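Local coordinates for coelenterazine-binding protein ca-bound apo form (Renilla muelleri, PDB 2HQ8) that binds the luciferin coelenterazine and, once calcium is bound, makes it available for reaction with luciferase and oxygen, at residues 11-16 against 80-85; 39-44 against 56-61. One frame throughout, in Å; residues are numbered along the deposited sequence.

From the N terminus, helix 6-23 enters contact 1 early, but its partner, helix 78-89, arrives only after the chain has passed through strand 30-31, helices 33-46 and 51-67, and strand 76-77. Within that excursion contact 2 closes a much shorter loop, with 11 residues between segments 39-44 and 56-61, so it is nested within contact 1 and the two do not cross. Contact 1 joins the first and last helices of the N-terminal EF-hand pair; contact 2 joins the two middle ones. Their centres are about 25 Å apart, on opposite sides of the chain's centre, and nearest atoms stay about 13 Å apart, so each is a separate interface.

Contact 1. Residues 11-16 against 80-85; sequences YHLRKM and EAAVNA
M16 and A82 mark the nearest backbone approach, CA to CA 4.9 Å, where the axes of segments 11-16 and 80-85 pass 8.7 Å apart at 137°, roughly midway between perpendicular and antiparallel. Such proximity depends on the small residue: A82 CB lies 3.9 Å from M16 O, so the methyl rests against the M16 backbone itself. In return, M16 CB sits 3.6 Å from A82 O. The M16 chain bends at chi2 (-52°) and again at chi3, which turns its terminal methyl back from segment 80-85; before the turn CG and SD pass the methyl of A85, SD at 3.7 Å from A85 CB. The two alanines, one helical turn apart, thus meet successive parts of one methionine. L13 works at the flank. Its CG is anti to the backbone N (chi1 -177°), and the CD1 branch reaches 3.9 Å from A82 O and, more loosely, 4.5 Å from V83 CG2. No hydrogen bond links the segments, and the interface is apolar and only partly buried. Just beyond it, H12 ties three helices: ND1 hydrogen-bonds T86 OG1 on helix 78-89, while NE2 hydrogen-bonds L168 O on helix 157-169. Helix 6-23 therefore lies between helix 78-89 and the C-terminal part of the chain, where K15 NZ also hydrogen-bonds F167 O and G170 O and K15 packs on A177 of helix 175-181.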
loop_
_atom_site.group_PDB
_atom_site.type_symbol
_atom_site.label_atom_id
_atom_site.label_comp_id
_atom_site.label_asym_id
_atom_site.label_seq_id
_atom_site.Cartn_x
_atom_site.Cartn_y
_atom_site.Cartn_z
ATOM N N TYR A 11 5.147 7.270 -16.371
ATOM C CA TYR A 11 4.814 5.962 -15.822
ATOM C C TYR A 11 4.854 5.999 -14.285
ATOM O O TYR A 11 3.909 5.539 -13.612
ATOM C CB TYR A 11 5.719 4.853 -16.398
ATOM C CG TYR A 11 5.588 3.552 -15.635
ATOM C CD1 TYR A 11 4.411 2.780 -15.712
ATOM C CD2 TYR A 11 6.626 3.092 -14.823
ATOM C CE1 TYR A 11 4.280 1.580 -14.981
ATOM C CE2 TYR A 11 6.499 1.906 -14.099
ATOM C CZ TYR A 11 5.334 1.167 -14.174
ATOM O OH TYR A 11 5.231 -0.007 -13.466
ATOM N N HIS A 12 5.927 6.575 -13.749
ATOM C CA HIS A 12 6.100 6.690 -12.315
ATOM C C HIS A 12 4.962 7.489 -11.669
ATOM O O HIS A 12 4.449 7.109 -10.608
ATOM C CB HIS A 12 7.462 7.294 -11.966
ATOM C CG HIS A 12 7.843 7.081 -10.538
ATOM N ND1 HIS A 12 7.517 7.968 -9.544
ATOM C CD2 HIS A 12 8.483 6.054 -9.932
ATOM C CE1 HIS A 12 7.955 7.507 -8.384
ATOM N NE2 HIS A 12 8.538 6.340 -8.593
ATOM N N LEU A 13 4.565 8.590 -12.314
ATOM C CA LEU A 13 3.431 9.375 -11.821
ATOM C C LEU A 13 2.133 8.574 -11.810
ATOM O O LEU A 13 1.351 8.671 -10.865
ATOM C CB LEU A 13 3.248 10.632 -12.640
ATOM C CG LEU A 13 2.120 11.542 -12.151
ATOM C CD1 LEU A 13 2.412 12.048 -10.724
ATOM C CD2 LEU A 13 2.029 12.670 -13.167
ATOM N N ARG A 14 1.903 7.785 -12.861
ATOM C CA ARG A 14 0.747 6.901 -12.914
ATOM C C ARG A 14 0.706 5.965 -11.715
ATOM O O ARG A 14 -0.383 5.691 -11.137
ATOM C CB ARG A 14 0.757 6.065 -14.195
ATOM C CG ARG A 14 0.148 6.758 -15.420
ATOM C CD ARG A 14 0.137 5.817 -16.652
ATOM N NE ARG A 14 -0.619 4.582 -16.442
ATOM C CZ ARG A 14 -0.254 3.392 -16.924
ATOM N NH1 ARG A 14 0.882 3.260 -17.612
ATOM N NH2 ARG A 14 -1.010 2.328 -16.705
ATOM N N LYS A 15 1.878 5.418 -11.377
ATOM C CA LYS A 15 2.003 4.573 -10.192
ATOM C C LYS A 15 1.652 5.368 -8.924
ATOM O O LYS A 15 0.934 4.877 -8.074
ATOM C CB LYS A 15 3.436 4.002 -10.086
ATOM C CG LYS A 15 3.706 2.767 -10.983
ATOM C CD LYS A 15 4.955 2.021 -10.533
ATOM C CE LYS A 15 6.208 2.915 -10.561
ATOM N NZ LYS A 15 7.462 2.097 -10.359
ATOM N N MET A 16 2.154 6.594 -8.815
ATOM C CA MET A 16 1.914 7.410 -7.615
ATOM C C MET A 16 0.434 7.833 -7.499
ATOM O O MET A 16 -0.127 7.814 -6.413
ATOM C CB MET A 16 2.863 8.596 -7.539
ATOM C CG MET A 16 4.353 8.228 -7.358
ATOM S SD MET A 16 4.725 7.103 -6.003
ATOM C CE MET A 16 4.885 5.541 -6.892
ATOM N N GLU A 80 -1.580 16.589 -5.205
ATOM C CA GLU A 80 -0.340 17.018 -4.550
ATOM C C GLU A 80 0.480 15.811 -4.060
ATOM O O GLU A 80 1.685 15.749 -4.282
ATOM C CB GLU A 80 -0.619 17.954 -3.383
ATOM C CG GLU A 80 0.655 18.404 -2.637
ATOM C CD GLU A 80 0.353 19.182 -1.374
ATOM O OE1 GLU A 80 -0.565 20.058 -1.414
ATOM O OE2 GLU A 80 1.028 18.918 -0.334
ATOM N N ALA A 81 -0.182 14.903 -3.365
ATOM C CA ALA A 81 0.469 13.709 -2.804
ATOM C C ALA A 81 1.232 12.958 -3.898
ATOM O O ALA A 81 2.401 12.596 -3.717
ATOM C CB ALA A 81 -0.559 12.816 -2.130
ATOM N N ALA A 82 0.583 12.750 -5.039
ATOM C CA ALA A 82 1.169 11.979 -6.144
ATOM C C ALA A 82 2.355 12.717 -6.770
ATOM O O ALA A 82 3.424 12.130 -6.996
ATOM C CB ALA A 82 0.092 11.658 -7.206
ATOM N N VAL A 83 2.179 14.015 -7.043
ATOM C CA VAL A 83 3.259 14.832 -7.614
ATOM C C VAL A 83 4.462 14.902 -6.670
ATOM O O VAL A 83 5.594 14.691 -7.101
ATOM C CB VAL A 83 2.767 16.268 -8.003
ATOM C CG1 VAL A 83 3.932 17.165 -8.417
ATOM C CG2 VAL A 83 1.763 16.190 -9.131
ATOM N N ASN A 84 4.213 15.165 -5.393
ATOM C CA ASN A 84 5.293 15.261 -4.415
ATOM C C ASN A 84 6.013 13.909 -4.264
ATOM O O ASN A 84 7.239 13.866 -4.098
ATOM C CB ASN A 84 4.793 15.799 -3.082
ATOM C CG ASN A 84 4.383 17.288 -3.151
ATOM O OD1 ASN A 84 4.480 17.941 -4.206
ATOM N ND2 ASN A 84 3.946 17.822 -2.024
ATOM N N ALA A 85 5.249 12.815 -4.365
ATOM C CA ALA A 85 5.837 11.474 -4.294
ATOM C C ALA A 85 6.786 11.227 -5.480
ATOM O O ALA A 85 7.948 10.835 -5.264
ATOM C CB ALA A 85 4.763 10.408 -4.243
#

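Contact 2. Residues 39-44 against 56-61; sequences IAVRIA and ETRQEF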
loop_
_atom_site.group_PDB
_atom_site.type_symbol
_atom_site.label_atom_id
_atom_site.label_comp_id
_atom_site.label_asym_id
_atom_site.label_seq_id
_atom_site.Cartn_x
_atom_site.Cartn_y
_atom_site.Cartn_z
ATOM N N ILE A 39 -9.569 2.200 6.167
ATOM C CA ILE A 39 -8.920 1.011 5.581
ATOM C C ILE A 39 -8.870 -0.060 6.676
ATOM O O ILE A 39 -9.160 -1.227 6.404
ATOM C CB ILE A 39 -7.503 1.351 5.036
ATOM C CG1 ILE A 39 -7.571 2.274 3.811
ATOM C CG2 ILE A 39 -6.700 0.073 4.716
ATOM C CD1 ILE A 39 -6.155 2.812 3.405
ATOM N N ALA A 40 -8.517 0.343 7.902
ATOM C CA ALA A 40 -8.417 -0.591 9.050
ATOM C C ALA A 40 -9.794 -1.172 9.410
ATOM O O ALA A 40 -9.934 -2.391 9.702
ATOM C CB ALA A 40 -7.771 0.111 10.265
ATOM N N VAL A 41 -10.805 -0.301 9.375
ATOM C CA VAL A 41 -12.177 -0.697 9.642
ATOM C C VAL A 41 -12.668 -1.681 8.576
ATOM O O VAL A 41 -13.269 -2.700 8.894
ATOM C CB VAL A 41 -13.103 0.540 9.796
ATOM C CG1 VAL A 41 -14.593 0.114 9.838
ATOM C CG2 VAL A 41 -12.741 1.264 11.086
ATOM N N ARG A 42 -12.350 -1.404 7.317
ATOM C CA ARG A 42 -12.803 -2.257 6.236
ATOM C C ARG A 42 -12.109 -3.596 6.316
ATOM O O ARG A 42 -12.755 -4.659 6.178
ATOM C CB ARG A 42 -12.557 -1.584 4.891
ATOM C CG ARG A 42 -13.583 -0.499 4.561
ATOM C CD ARG A 42 -13.216 0.114 3.243
ATOM N NE ARG A 42 -14.170 1.135 2.821
ATOM C CZ ARG A 42 -14.109 1.779 1.665
ATOM N NH1 ARG A 42 -13.109 1.546 0.825
ATOM N NH2 ARG A 42 -15.042 2.690 1.369
ATOM N N ILE A 43 -10.794 -3.567 6.551
ATOM C CA ILE A 43 -10.044 -4.830 6.735
ATOM C C ILE A 43 -10.696 -5.666 7.840
ATOM O O ILE A 43 -10.887 -6.872 7.650
ATOM C CB ILE A 43 -8.542 -4.589 7.042
ATOM C CG1 ILE A 43 -7.819 -4.119 5.761
ATOM C CG2 ILE A 43 -7.912 -5.873 7.650
ATOM C CD1 ILE A 43 -6.284 -3.621 5.957
ATOM N N ALA A 44 -11.042 -5.037 8.973
ATOM C CA ALA A 44 -11.656 -5.761 10.105
ATOM C C ALA A 44 -12.996 -6.407 9.713
ATOM O O ALA A 44 -13.301 -7.532 10.133
ATOM C CB ALA A 44 -11.802 -4.842 11.349
ATOM N N GLU A 56 -6.816 -3.275 17.603
ATOM C CA GLU A 56 -5.355 -3.277 17.465
ATOM C C GLU A 56 -4.959 -2.835 16.054
ATOM O O GLU A 56 -4.050 -2.018 15.884
ATOM C CB GLU A 56 -4.774 -4.665 17.750
ATOM N N THR A 57 -5.664 -3.372 15.059
ATOM C CA THR A 57 -5.407 -3.040 13.666
ATOM C C THR A 57 -5.736 -1.566 13.390
ATOM O O THR A 57 -4.955 -0.852 12.740
ATOM C CB THR A 57 -6.146 -4.018 12.686
ATOM O OG1 THR A 57 -5.655 -5.358 12.898
ATOM C CG2 THR A 57 -5.863 -3.614 11.210
ATOM N N ARG A 58 -6.877 -1.098 13.900
ATOM C CA ARG A 58 -7.208 0.329 13.794
ATOM C C ARG A 58 -6.115 1.226 14.409
ATOM O O ARG A 58 -5.733 2.257 13.818
ATOM C CB ARG A 58 -8.571 0.636 14.413
ATOM C CG ARG A 58 -9.127 1.990 14.010
ATOM C CD ARG A 58 -10.484 2.251 14.719
ATOM N NE ARG A 58 -10.301 2.441 16.161
ATOM C CZ ARG A 58 -10.173 3.627 16.759
ATOM N NH1 ARG A 58 -10.226 4.763 16.057
ATOM N NH2 ARG A 58 -9.984 3.678 18.075
ATOM N N GLN A 59 -5.616 0.840 15.578
ATOM C CA GLN A 59 -4.548 1.627 16.216
ATOM C C GLN A 59 -3.261 1.613 15.394
ATOM O O GLN A 59 -2.609 2.631 15.279
ATOM C CB GLN A 59 -4.293 1.162 17.659
ATOM C CG GLN A 59 -5.403 1.597 18.644
ATOM C CD GLN A 59 -5.649 3.080 18.644
ATOM O OE1 GLN A 59 -4.710 3.885 18.621
ATOM N NE2 GLN A 59 -6.921 3.467 18.662
ATOM N N GLU A 60 -2.941 0.474 14.780
ATOM C CA GLU A 60 -1.722 0.358 13.969
ATOM C C GLU A 60 -1.805 1.266 12.754
ATOM O O GLU A 60 -0.850 1.947 12.426
ATOM C CB GLU A 60 -1.485 -1.091 13.548
ATOM C CG GLU A 60 -0.841 -1.963 14.636
ATOM C CD GLU A 60 -0.893 -3.439 14.282
ATOM O OE1 GLU A 60 -0.603 -3.765 13.115
ATOM O OE2 GLU A 60 -1.247 -4.262 15.179
ATOM N N PHE A 61 -2.953 1.276 12.081
ATOM C CA PHE A 61 -3.100 2.125 10.905
ATOM C C PHE A 61 -3.001 3.603 11.267
ATOM O O PHE A 61 -2.395 4.371 10.542
ATOM C CB PHE A 61 -4.403 1.835 10.185
ATOM C CG PHE A 61 -4.272 0.739 9.174
ATOM C CD1 PHE A 61 -4.356 -0.590 9.566
ATOM C CD2 PHE A 61 -4.062 1.050 7.827
ATOM C CE1 PHE A 61 -4.218 -1.643 8.607
ATOM C CE2 PHE A 61 -3.912 0.014 6.842
ATOM C CZ PHE A 61 -3.995 -1.328 7.247
#
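With CG1 anti to the carbonyl carbon (chi1 -68° and -73°) and CG2 anti to the backbone N, I39 and I43, one turn apart, both meet F61. Different branches do the touching: I39 offers CG2, 3.5 Å from F61 CE2, whereas I43 extends CD1, at the end of its CG1 branch, to 3.5 Å from F61 CZ; both side chains cross the phenylalanine at about a right angle. A40 completes the grip. Its CA lies over one face of the ring, offset toward the rim, and its CB is 3.6 Å from F61 CD1 and equally close to R58 CA, which lets the axes come within 8.6 Å at 154°. An alanine in place of F61 would probably leave I39 CG2 and I43 CD1 without the ring they pack on and open a gap beside A40. The aliphatic part of R58 passes V41, and its guanidinium group turns to salt bridges with E37 and E55. The near-antiparallel segments, on helices 33-46 and 51-67, join EF-hand 1 to EF-hand 2, an association characteristic of paired EF-hands; I39 and I43 also touch helix 121-131, which carries E123, a probable ligand of the third hand's calcium.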